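Local structure of trehalose-6-phosphate phosphatase-related protein (Thermoplasma acidophilum, 1U02) at residues A[59-64]-A[70-75]; A[80-85]-A[111-116]; A[101-106]-A[124-129]; A[195-198]-A[202-205]. The protein removes the phosphate from trehalose 6-phosphate to give free trehalose, as a magnesium-dependent phosphatase of the HAD superfamily. All blocks are in the same frame, centred on the assembly; numbering follows the deposited sequence.

In the fold
The contacts follow the two-part build of this HAD phosphatase. Contacts 1 and 4 lie on the same mixed eight-stranded sheet, their centres about 25 Å apart: the hairpin of 61-64 and 69-72 is toward one end, the turn from 194-198 into edge strand 207-209 at the other, and the magnesium-binding Asp7 sits on strand 3-7 between them. Contacts 2 and 3 belong to the four-stranded antiparallel sheet and its helices; their segments alternate along the chain, centres about 25 Å apart. Contact 2 opens after contact 1 closes, its centre about 16 Å from that of contact 1; contact 4 comes last. The magnesium site lies on the sheet of contacts 1 and 4, away from 2 and 3.

Contact 1 (A[59-64]-A[70-75]); sequences DINMIC and SKINGQ
Met62 and Lys71 form the antiparallel hydrogen-bonded pair of a beta hairpin, the axes of 61-64 and 70-72 approaching to 4.7 Å. Met62 N donates to Lys71 O, and Lys71 N returns a 2.9 Å bond to Met62 O. Packing is tightest here: the side chains run alongside each other, and Met62 CG presses on Lys71 CB at 3.4 Å, closer than usual carbon contact. With CG anti to the backbone N (chi1 -177°), the lysine chain stretches past the selenium of Met62, a selenomethionine, and carries NZ on to Ser53; the unbranched, apolar chain of Met62 suits the buried layer against helix 49-55. On the other face, Ile63 and Ser70 make the non-hydrogen-bonded pair.

Toward the type I' turn leading to strand 75-78 the contact becomes polar and wetter. Asn61 OD1 accepts from Asn73 N at 3.2 Å, while Ile72 CD1 packs on Asn61 CB. A water joins Asn61 ND2 to Asn73 OD1, and another accepts from Gly74 N at 2.7 Å, whose backbone angles suit glycine. The chemistry implies a hairpin anchored by backbone bonds and packed Met62 and Lys71 methylenes and, at the open end beside the next turn, by an asparagine amide and water.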
loop_
_atom_site.group_PDB
_atom_site.type_symbol
_atom_site.label_atom_id
_atom_site.label_comp_id
_atom_site.label_asym_id
_atom_site.label_seq_id
_atom_site.Cartn_x
_atom_site.Cartn_y
_atom_site.Cartn_z
ATOM N N ASP A 59 -1.556 -0.587 -17.462
ATOM C CA ASP A 59 -0.131 -0.709 -17.713
ATOM C C ASP A 59 0.632 0.352 -16.926
ATOM O O ASP A 59 0.936 1.428 -17.447
ATOM C CB ASP A 59 0.145 -0.557 -19.214
ATOM C CG ASP A 59 1.623 -0.587 -19.543
ATOM O OD1 ASP A 59 2.335 -1.473 -19.019
ATOM O OD2 ASP A 59 2.069 0.274 -20.334
ATOM N N ILE A 60 0.909 0.057 -15.660
ATOM C CA ILE A 60 1.648 0.971 -14.796
ATOM C C ILE A 60 2.598 0.172 -13.923
ATOM O O ILE A 60 2.426 -1.033 -13.762
ATOM C CB ILE A 60 0.718 1.798 -13.858
ATOM C CG1 ILE A 60 -0.458 0.944 -13.378
ATOM C CG2 ILE A 60 0.239 3.056 -14.565
ATOM C CD1 ILE A 60 -0.100 -0.100 -12.377
ATOM N N ASN A 61 3.598 0.848 -13.369
ATOM C CA ASN A 61 4.559 0.198 -12.492
ATOM C C ASN A 61 4.046 0.229 -11.061
ATOM O O ASN A 61 3.171 1.027 -10.718
ATOM C CB ASN A 61 5.920 0.895 -12.572
ATOM C CG ASN A 61 6.605 0.678 -13.910
ATOM O OD1 ASN A 61 6.551 -0.413 -14.474
ATOM N ND2 ASN A 61 7.262 1.713 -14.416
HETATM N N MSE A 62 4.589 -0.637 -10.218
HETATM C CA MSE A 62 4.147 -0.659 -8.842
HETATM C C MSE A 62 5.202 -1.134 -7.861
HETATM O O MSE A 62 6.042 -1.980 -8.176
HETATM C CB MSE A 62 2.882 -1.519 -8.714
HETATM C CG MSE A 62 3.025 -2.932 -9.249
HETATM SE SE MSE A 62 1.343 -3.927 -9.301
HETATM C CE MSE A 62 0.595 -3.206 -10.922
ATOM N N ILE A 63 5.159 -0.540 -6.677
ATOM C CA ILE A 63 6.042 -0.891 -5.583
ATOM C C ILE A 63 5.049 -1.471 -4.577
ATOM O O ILE A 63 4.225 -0.741 -4.029
ATOM C CB ILE A 63 6.741 0.362 -4.988
ATOM C CG1 ILE A 63 7.699 0.960 -6.025
ATOM C CG2 ILE A 63 7.519 -0.013 -3.731
ATOM C CD1 ILE A 63 8.315 2.289 -5.606
ATOM N N CYS A 64 5.108 -2.785 -4.364
ATOM C CA CYS A 64 4.180 -3.457 -3.452
ATOM C C CYS A 64 4.807 -3.914 -2.142
ATOM O O CYS A 64 6.028 -3.893 -1.992
ATOM C CB CYS A 64 3.551 -4.657 -4.164
ATOM S SG CYS A 64 2.656 -4.191 -5.674
ATOM N N SER A 70 8.352 -5.414 -6.385
ATOM C CA SER A 70 7.880 -4.428 -7.347
ATOM C C SER A 70 7.483 -5.159 -8.615
ATOM O O SER A 70 7.889 -6.305 -8.834
ATOM C CB SER A 70 8.989 -3.427 -7.692
ATOM O OG SER A 70 9.489 -2.789 -6.535
ATOM N N LYS A 71 6.660 -4.515 -9.431
ATOM C CA LYS A 71 6.269 -5.089 -10.708
ATOM C C LYS A 71 6.616 -3.981 -11.685
ATOM O O LYS A 71 5.947 -2.948 -11.737
ATOM C CB LYS A 71 4.776 -5.418 -10.756
ATOM C CG LYS A 71 4.361 -6.095 -12.066
ATOM C CD LYS A 71 2.913 -6.556 -12.033
ATOM C CE LYS A 71 2.493 -7.172 -13.362
ATOM N NZ LYS A 71 1.090 -7.694 -13.330
ATOM N N ILE A 72 7.691 -4.200 -12.432
ATOM C CA ILE A 72 8.210 -3.230 -13.386
ATOM C C ILE A 72 8.190 -3.836 -14.788
ATOM O O ILE A 72 8.757 -4.904 -15.013
ATOM C CB ILE A 72 9.664 -2.857 -13.014
ATOM C CG1 ILE A 72 9.732 -2.442 -11.542
ATOM C CG2 ILE A 72 10.168 -1.723 -13.896
ATOM C CD1 ILE A 72 8.979 -1.166 -11.229
ATOM N N ASN A 73 7.534 -3.158 -15.724
ATOM C CA ASN A 73 7.433 -3.657 -17.093
ATOM C C ASN A 73 6.829 -5.056 -17.092
ATOM O O ASN A 73 7.168 -5.886 -17.931
ATOM C CB ASN A 73 8.811 -3.715 -17.771
ATOM C CG ASN A 73 9.435 -2.347 -17.954
ATOM O OD1 ASN A 73 8.757 -1.388 -18.322
ATOM N ND2 ASN A 73 10.742 -2.254 -17.715
ATOM N N GLY A 74 5.952 -5.316 -16.128
ATOM C CA GLY A 74 5.307 -6.612 -16.047
ATOM C C GLY A 74 6.084 -7.650 -15.262
ATOM O O GLY A 74 5.551 -8.697 -14.921
ATOM N N GLN A 75 7.345 -7.364 -14.958
ATOM C CA GLN A 75 8.170 -8.316 -14.229
ATOM C C GLN A 75 8.056 -8.207 -12.708
ATOM O O GLN A 75 8.170 -7.119 -12.136
ATOM C CB GLN A 75 9.632 -8.152 -14.653
ATOM C CG GLN A 75 10.597 -9.138 -14.022
ATOM C CD GLN A 75 12.013 -8.981 -14.559
ATOM O OE1 GLN A 75 12.467 -7.868 -14.827
ATOM N NE2 GLN A 75 12.718 -10.097 -14.708
HETATM O O HOH W 1 4.644 -3.485 -14.578
HETATM O O HOH W 2 9.008 0.763 -16.463
#

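Contact 2 (A[80-85]-A[111-116]); sequences NGSDRF and KNLAVL
Leu113 reaches with both methyls to the 3-10 turn that ends at Phe85, joining the entrance of helix 86-96 to the type I turn of the 107-111/114-118 beta hairpin. Leu113 CD2 lies 3.5 Å from Ser82 O and 4.1 Å from Phe85 CB, while Leu113 CD1 meets Ser82 OG at 3.7 Å. Leucine suits this place because its forked end can straddle two residues of the turn. Leu113 CG stands anti to its carbonyl carbon (chi1 -67°), which carries the fork out from the hairpin turn. Phe85 gives only its CB to the leucine; its ring leads away toward Val156 and Pro157.

In the next shell, Phe85 N donates to Ser82 O at 2.9 Å, so the carbonyl touched by Leu113 is tied within the turn. Ser82 is small enough to be buried beside a methyl, and its hydroxyl is bonded to Ala68 O. Leu86 and Tyr78 touch Leu113, setting the leucine among the helix and strand 75-78. Farther out, Gly81, at positive phi, would have any CB crowded by Arg84 NE. Gly81 O is gripped by two donors from opposite faces of its plane: Arg84 N at 3.1 Å and Arg84 NE at 2.7 Å.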
loop_
_atom_site.group_PDB
_atom_site.type_symbol
_atom_site.label_atom_id
_atom_site.label_comp_id
_atom_site.label_asym_id
_atom_site.label_seq_id
_atom_site.Cartn_x
_atom_site.Cartn_y
_atom_site.Cartn_z
ATOM N N ASN A 80 15.530 -6.686 -2.052
ATOM C CA ASN A 80 16.178 -7.046 -0.800
ATOM C C ASN A 80 16.076 -8.536 -0.469
ATOM O O ASN A 80 15.999 -8.912 0.699
ATOM C CB ASN A 80 15.544 -6.217 0.319
ATOM C CG ASN A 80 15.369 -4.758 -0.077
ATOM O OD1 ASN A 80 14.391 -4.111 0.294
ATOM N ND2 ASN A 80 16.327 -4.233 -0.835
ATOM N N GLY A 81 16.080 -9.377 -1.501
ATOM C CA GLY A 81 15.993 -10.815 -1.297
ATOM C C GLY A 81 14.762 -11.274 -0.536
ATOM O O GLY A 81 14.808 -12.279 0.179
ATOM N N SER A 82 13.658 -10.549 -0.696
ATOM C CA SER A 82 12.416 -10.886 -0.008
ATOM C C SER A 82 11.855 -12.234 -0.432
ATOM O O SER A 82 11.066 -12.831 0.292
ATOM C CB SER A 82 11.360 -9.809 -0.263
ATOM O OG SER A 82 11.024 -9.761 -1.644
ATOM N N ASP A 83 12.246 -12.728 -1.602
ATOM C CA ASP A 83 11.710 -14.013 -2.028
ATOM C C ASP A 83 12.135 -15.144 -1.095
ATOM O O ASP A 83 11.574 -16.240 -1.146
ATOM C CB ASP A 83 12.090 -14.313 -3.484
ATOM C CG ASP A 83 13.568 -14.180 -3.746
ATOM O OD1 ASP A 83 14.169 -13.198 -3.275
ATOM O OD2 ASP A 83 14.123 -15.054 -4.443
ATOM N N ARG A 84 13.104 -14.871 -0.222
ATOM C CA ARG A 84 13.566 -15.871 0.740
ATOM C C ARG A 84 12.451 -16.174 1.731
ATOM O O ARG A 84 12.467 -17.213 2.393
ATOM C CB ARG A 84 14.779 -15.356 1.525
ATOM C CG ARG A 84 16.045 -15.156 0.703
ATOM C CD ARG A 84 17.118 -14.468 1.540
ATOM N NE ARG A 84 16.700 -13.127 1.952
ATOM C CZ ARG A 84 17.389 -12.343 2.776
ATOM N NH1 ARG A 84 18.541 -12.760 3.292
ATOM N NH2 ARG A 84 16.930 -11.133 3.074
ATOM N N PHE A 85 11.489 -15.258 1.825
ATOM C CA PHE A 85 10.365 -15.396 2.751
ATOM C C PHE A 85 9.100 -16.048 2.185
ATOM O O PHE A 85 8.109 -16.185 2.898
ATOM C CB PHE A 85 10.001 -14.020 3.324
ATOM C CG PHE A 85 11.004 -13.487 4.306
ATOM C CD1 PHE A 85 10.917 -13.814 5.659
ATOM C CD2 PHE A 85 12.046 -12.663 3.881
ATOM C CE1 PHE A 85 11.853 -13.325 6.580
ATOM C CE2 PHE A 85 12.991 -12.168 4.793
ATOM C CZ PHE A 85 12.890 -12.502 6.145
ATOM N N LYS A 111 -1.302 -13.408 1.469
ATOM C CA LYS A 111 -0.556 -12.861 0.339
ATOM C C LYS A 111 0.795 -13.574 0.325
ATOM O O LYS A 111 1.219 -14.112 1.345
ATOM C CB LYS A 111 -0.382 -11.351 0.501
ATOM C CG LYS A 111 -1.726 -10.651 0.609
ATOM C CD LYS A 111 -1.637 -9.195 0.955
ATOM C CE LYS A 111 -3.039 -8.674 1.254
ATOM N NZ LYS A 111 -3.108 -7.202 1.314
ATOM N N ASN A 112 1.473 -13.585 -0.817
ATOM C CA ASN A 112 2.757 -14.272 -0.898
ATOM C C ASN A 112 3.816 -13.765 0.079
ATOM O O ASN A 112 4.630 -14.550 0.572
ATOM C CB ASN A 112 3.311 -14.213 -2.324
ATOM C CG ASN A 112 2.442 -14.959 -3.311
ATOM O OD1 ASN A 112 1.862 -15.989 -2.978
ATOM N ND2 ASN A 112 2.361 -14.454 -4.537
ATOM N N LEU A 113 3.816 -12.467 0.363
ATOM C CA LEU A 113 4.811 -11.918 1.283
ATOM C C LEU A 113 4.220 -11.192 2.485
ATOM O O LEU A 113 4.851 -10.301 3.059
ATOM C CB LEU A 113 5.775 -10.990 0.536
ATOM C CG LEU A 113 6.669 -11.727 -0.475
ATOM C CD1 LEU A 113 7.491 -10.733 -1.293
ATOM C CD2 LEU A 113 7.581 -12.701 0.276
ATOM N N ALA A 114 3.015 -11.582 2.876
ATOM C CA ALA A 114 2.379 -10.963 4.034
ATOM C C ALA A 114 1.066 -11.643 4.359
ATOM O O ALA A 114 0.423 -12.224 3.486
ATOM C CB ALA A 114 2.130 -9.469 3.772
ATOM N N VAL A 115 0.693 -11.589 5.631
ATOM C CA VAL A 115 -0.576 -12.132 6.091
ATOM C C VAL A 115 -1.156 -11.010 6.927
ATOM O O VAL A 115 -0.566 -10.586 7.924
ATOM C CB VAL A 115 -0.416 -13.395 6.959
ATOM C CG1 VAL A 115 -1.793 -13.871 7.419
ATOM C CG2 VAL A 115 0.273 -14.493 6.155
ATOM N N LEU A 116 -2.307 -10.517 6.497
ATOM C CA LEU A 116 -2.964 -9.414 7.171
ATOM C C LEU A 116 -4.150 -9.902 7.996
ATOM O O LEU A 116 -5.030 -10.598 7.486
ATOM C CB LEU A 116 -3.405 -8.388 6.117
ATOM C CG LEU A 116 -4.041 -7.057 6.531
ATOM C CD1 LEU A 116 -3.873 -6.040 5.404
ATOM C CD2 LEU A 116 -5.507 -7.272 6.846
#

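Contact 3 (A[101-106]-A[124-129]); sequences SDFPGL and ADMKPK
Phe103 turns its ring edge to Met126 and Lys129, joining the end of helix 99-102 to the start of helix 127-141. The contact is a meeting of two helix ends: Phe103 is the first residue to leave helical geometry, and Met126 occupies the N-cap position.

Along the first segment, Asp102 still belongs to the helix, and its CB lies over one face of the Phe103 ring, 3.9 Å above the plane and offset toward the rim. Its carboxylate has a long, weak ion pair with Arg133. Phe103 follows, with CG anti to the carbonyl carbon (chi1 -54°), a setting that sends the ring across to the start of the second helix. Phe103 CD1 meets Met126 CB at 3.7 Å, and both partner side chains cross the phenylalanine at about a right angle. A large flat residue suits this site, since Leu130, Arg133 and Met122 also touch it. Replacing Phe103 by an alanine would probably open a gap between the helix ends and leave Met126 CB and the lysine methylenes without their apolar partner. Pro104 and Gly105 turn the chain, closed by Leu106 N donating to Phe103 O at 2.9 Å; the glycine fits backbone angles at which a CB would strike the preceding carbonyl.

Lys129 lends its aliphatic stem rather than its charge: CD lies in the plane of the ring, 3.9 Å from Phe103 CE1.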
loop_
_atom_site.group_PDB
_atom_site.type_symbol
_atom_site.label_atom_id
_atom_site.label_comp_id
_atom_site.label_asym_id
_atom_site.label_seq_id
_atom_site.Cartn_x
_atom_site.Cartn_y
_atom_site.Cartn_z
ATOM N N SER A 101 -11.910 -19.151 13.426
ATOM C CA SER A 101 -12.947 -19.793 14.228
ATOM C C SER A 101 -12.690 -19.536 15.717
ATOM O O SER A 101 -13.626 -19.455 16.510
ATOM C CB SER A 101 -13.013 -21.302 13.939
ATOM O OG SER A 101 -11.793 -21.956 14.240
ATOM N N ASP A 102 -11.423 -19.385 16.093
ATOM C CA ASP A 102 -11.089 -19.111 17.488
ATOM C C ASP A 102 -11.551 -17.702 17.869
ATOM O O ASP A 102 -11.960 -17.452 19.005
ATOM C CB ASP A 102 -9.580 -19.233 17.723
ATOM C CG ASP A 102 -9.055 -20.630 17.442
ATOM O OD1 ASP A 102 -9.779 -21.613 17.711
ATOM O OD2 ASP A 102 -7.907 -20.746 16.969
ATOM N N PHE A 103 -11.494 -16.789 16.904
ATOM C CA PHE A 103 -11.897 -15.400 17.120
ATOM C C PHE A 103 -12.908 -14.996 16.049
ATOM O O PHE A 103 -12.567 -14.271 15.107
ATOM C CB PHE A 103 -10.670 -14.488 17.025
ATOM C CG PHE A 103 -9.540 -14.894 17.928
ATOM C CD1 PHE A 103 -9.622 -14.688 19.305
ATOM C CD2 PHE A 103 -8.397 -15.493 17.404
ATOM C CE1 PHE A 103 -8.573 -15.073 20.153
ATOM C CE2 PHE A 103 -7.343 -15.885 18.239
ATOM C CZ PHE A 103 -7.432 -15.672 19.615
ATOM N N PRO A 104 -14.170 -15.444 16.188
ATOM C CA PRO A 104 -15.234 -15.133 15.227
ATOM C C PRO A 104 -15.272 -13.663 14.832
ATOM O O PRO A 104 -15.391 -12.782 15.685
ATOM C CB PRO A 104 -16.501 -15.572 15.963
ATOM C CG PRO A 104 -16.012 -16.745 16.767
ATOM C CD PRO A 104 -14.716 -16.194 17.334
ATOM N N GLY A 105 -15.179 -13.400 13.534
ATOM C CA GLY A 105 -15.188 -12.024 13.069
ATOM C C GLY A 105 -13.837 -11.676 12.477
ATOM O O GLY A 105 -13.737 -10.846 11.570
ATOM N N LEU A 106 -12.794 -12.309 13.001
ATOM C CA LEU A 106 -11.443 -12.101 12.503
ATOM C C LEU A 106 -11.398 -12.526 11.038
ATOM O O LEU A 106 -11.976 -13.549 10.658
ATOM C CB LEU A 106 -10.440 -12.951 13.290
ATOM C CG LEU A 106 -9.014 -13.007 12.721
ATOM C CD1 LEU A 106 -8.374 -11.633 12.822
ATOM C CD2 LEU A 106 -8.184 -14.043 13.473
ATOM N N ALA A 124 -14.325 -7.014 20.878
ATOM C CA ALA A 124 -13.266 -6.303 21.589
ATOM C C ALA A 124 -12.448 -7.112 22.598
ATOM O O ALA A 124 -11.223 -7.037 22.608
ATOM C CB ALA A 124 -13.854 -5.076 22.277
ATOM N N ASP A 125 -13.130 -7.884 23.438
ATOM C CA ASP A 125 -12.483 -8.670 24.492
ATOM C C ASP A 125 -11.255 -9.528 24.177
ATOM O O ASP A 125 -10.304 -9.549 24.959
ATOM C CB ASP A 125 -13.526 -9.550 25.189
ATOM C CG ASP A 125 -14.548 -8.743 25.967
ATOM O OD1 ASP A 125 -14.431 -7.500 26.010
ATOM O OD2 ASP A 125 -15.471 -9.358 26.542
HETATM N N MSE A 126 -11.257 -10.238 23.056
HETATM C CA MSE A 126 -10.123 -11.105 22.739
HETATM C C MSE A 126 -9.011 -10.504 21.877
HETATM O O MSE A 126 -8.111 -11.222 21.446
HETATM C CB MSE A 126 -10.631 -12.398 22.085
HETATM C CG MSE A 126 -11.558 -13.230 22.975
HETATM SE SE MSE A 126 -10.675 -13.975 24.542
HETATM C CE MSE A 126 -10.510 -15.814 23.956
ATOM N N LYS A 127 -9.047 -9.199 21.633
ATOM C CA LYS A 127 -8.011 -8.588 20.806
ATOM C C LYS A 127 -6.621 -8.608 21.441
ATOM O O LYS A 127 -5.626 -8.835 20.752
ATOM C CB LYS A 127 -8.432 -7.173 20.401
ATOM C CG LYS A 127 -9.690 -7.206 19.528
ATOM C CD LYS A 127 -10.071 -5.862 18.923
ATOM C CE LYS A 127 -11.296 -6.034 18.023
ATOM N NZ LYS A 127 -11.721 -4.791 17.321
ATOM N N PRO A 128 -6.523 -8.357 22.756
ATOM C CA PRO A 128 -5.177 -8.398 23.339
ATOM C C PRO A 128 -4.576 -9.803 23.199
ATOM O O PRO A 128 -3.383 -9.961 22.931
ATOM C CB PRO A 128 -5.421 -8.009 24.795
ATOM C CG PRO A 128 -6.567 -7.032 24.678
ATOM C CD PRO A 128 -7.483 -7.736 23.687
ATOM N N LYS A 129 -5.419 -10.818 23.371
ATOM C CA LYS A 129 -4.990 -12.207 23.258
ATOM C C LYS A 129 -4.525 -12.511 21.837
ATOM O O LYS A 129 -3.478 -13.124 21.632
ATOM C CB LYS A 129 -6.142 -13.143 23.637
ATOM C CG LYS A 129 -5.820 -14.615 23.485
ATOM C CD LYS A 129 -7.050 -15.472 23.749
ATOM C CE LYS A 129 -6.722 -16.954 23.661
ATOM N NZ LYS A 129 -5.725 -17.374 24.693
#

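Contact 4 (A[195-198]-A[202-205]); sequences TIKV and ETHA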
loop_
_atom_site.group_PDB
_atom_site.type_symbol
_atom_site.label_atom_id
_atom_site.label_comp_id
_atom_site.label_asym_id
_atom_site.label_seq_id
_atom_site.Cartn_x
_atom_site.Cartn_y
_atom_site.Cartn_z
ATOM N N THR A 195 5.149 16.585 -2.143
ATOM C CA THR A 195 4.414 15.686 -1.266
ATOM C C THR A 195 2.963 16.114 -1.069
ATOM O O THR A 195 2.679 17.281 -0.797
ATOM C CB THR A 195 5.122 15.595 0.097
ATOM O OG1 THR A 195 5.410 16.919 0.571
ATOM C CG2 THR A 195 6.433 14.822 -0.041
ATOM N N ILE A 196 2.047 15.158 -1.199
ATOM C CA ILE A 196 0.620 15.433 -1.060
ATOM C C ILE A 196 -0.025 14.524 -0.015
ATOM O O ILE A 196 -0.030 13.300 -0.160
ATOM C CB ILE A 196 -0.113 15.220 -2.405
ATOM C CG1 ILE A 196 0.509 16.098 -3.494
ATOM C CG2 ILE A 196 -1.591 15.520 -2.242
ATOM C CD1 ILE A 196 -0.063 15.836 -4.875
ATOM N N LYS A 197 -0.580 15.124 1.031
ATOM C CA LYS A 197 -1.231 14.353 2.084
ATOM C C LYS A 197 -2.729 14.286 1.820
ATOM O O LYS A 197 -3.350 15.289 1.472
ATOM C CB LYS A 197 -0.983 15.005 3.447
ATOM C CG LYS A 197 -1.739 14.382 4.622
ATOM C CD LYS A 197 -1.181 13.018 5.011
ATOM C CE LYS A 197 -1.740 12.545 6.350
ATOM N NZ LYS A 197 -3.222 12.505 6.354
ATOM N N VAL A 198 -3.305 13.099 1.976
ATOM C CA VAL A 198 -4.736 12.925 1.779
ATOM C C VAL A 198 -5.354 12.620 3.136
ATOM O O VAL A 198 -4.878 11.738 3.848
ATOM C CB VAL A 198 -5.053 11.740 0.838
ATOM C CG1 VAL A 198 -6.563 11.609 0.663
ATOM C CG2 VAL A 198 -4.369 11.939 -0.510
ATOM N N GLU A 202 -2.144 15.895 11.207
ATOM C CA GLU A 202 -0.997 16.785 11.047
ATOM C C GLU A 202 -0.059 16.166 10.010
ATOM O O GLU A 202 0.053 14.944 9.924
ATOM C CB GLU A 202 -0.261 16.937 12.384
ATOM C CG GLU A 202 -1.160 17.287 13.571
ATOM C CD GLU A 202 -1.565 18.752 13.609
ATOM O OE1 GLU A 202 -1.980 19.287 12.560
ATOM O OE2 GLU A 202 -1.478 19.365 14.697
ATOM N N THR A 203 0.619 17.000 9.230
ATOM C CA THR A 203 1.522 16.479 8.211
ATOM C C THR A 203 2.570 17.487 7.771
ATOM O O THR A 203 2.428 18.687 7.997
ATOM C CB THR A 203 0.743 16.027 6.959
ATOM O OG1 THR A 203 1.663 15.622 5.939
ATOM C CG2 THR A 203 -0.115 17.168 6.432
ATOM N N HIS A 204 3.622 16.986 7.135
ATOM C CA HIS A 204 4.692 17.839 6.641
ATOM C C HIS A 204 4.687 17.875 5.118
ATOM O O HIS A 204 5.643 18.335 4.495
ATOM C CB HIS A 204 6.044 17.339 7.158
ATOM C CG HIS A 204 6.229 17.532 8.629
ATOM N ND1 HIS A 204 6.240 18.779 9.219
ATOM C CD2 HIS A 204 6.393 16.639 9.633
ATOM C CE1 HIS A 204 6.404 18.644 10.522
ATOM N NE2 HIS A 204 6.498 17.356 10.800
ATOM N N ALA A 205 3.600 17.386 4.525
ATOM C CA ALA A 205 3.462 17.366 3.077
ATOM C C ALA A 205 3.354 18.800 2.571
ATOM O O ALA A 205 2.867 19.680 3.279
ATOM C CB ALA A 205 2.217 16.572 2.682
HETATM O O HOH W 3 7.366 17.237 2.388
#
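Thr195 and Ala205 bring the two backbones closest, CA to CA 4.8 Å, where strand 195-198 is met by the irregular chain 202-205. The returning chain is shaped by an ST turn: Ala205 N donates to Thr203 OG1 at 3.0 Å, and the same hydroxyl is bonded to Glu184. Threonine suits the turn, as its oxygen holds the backbone while its carbons pack.

Ala205 points its methyl at the strand and reaches Lys197 CB at 3.6 Å, where a small side chain lets the chains come close. Thr195 OG1 lies 3.2 Å from Ala205 CA; a water 2.7 Å from Thr195 OG1 donates to His204 O, and Lys206 N also bonds the hydroxyl. Lys197 CG packs on Thr203 CG2 at 3.7 Å; lysine suits the site, its long stem packing while its ammonium reaches backbone carbonyls. Bends at chi2 (72°) and chi4 (56°) fold the lysine back, bringing Lys197 NZ to Val198 O at 3.1 Å, above the carbonyl plane. NZ also makes a weak bond to the backbone carbonyl of the magnesium-binding residue Asp179. A serine in place of Lys197 would probably leave Val198 O without this donor and open a gap beside Thr203.

The contact lies by helix 181-188, whose Phe187 touches Thr195, Thr203 and Ala205. Strand 194-198 runs between strands 174-178 and 207-209, and Ile196, on its other face, packs on Met215 of helix 212-229.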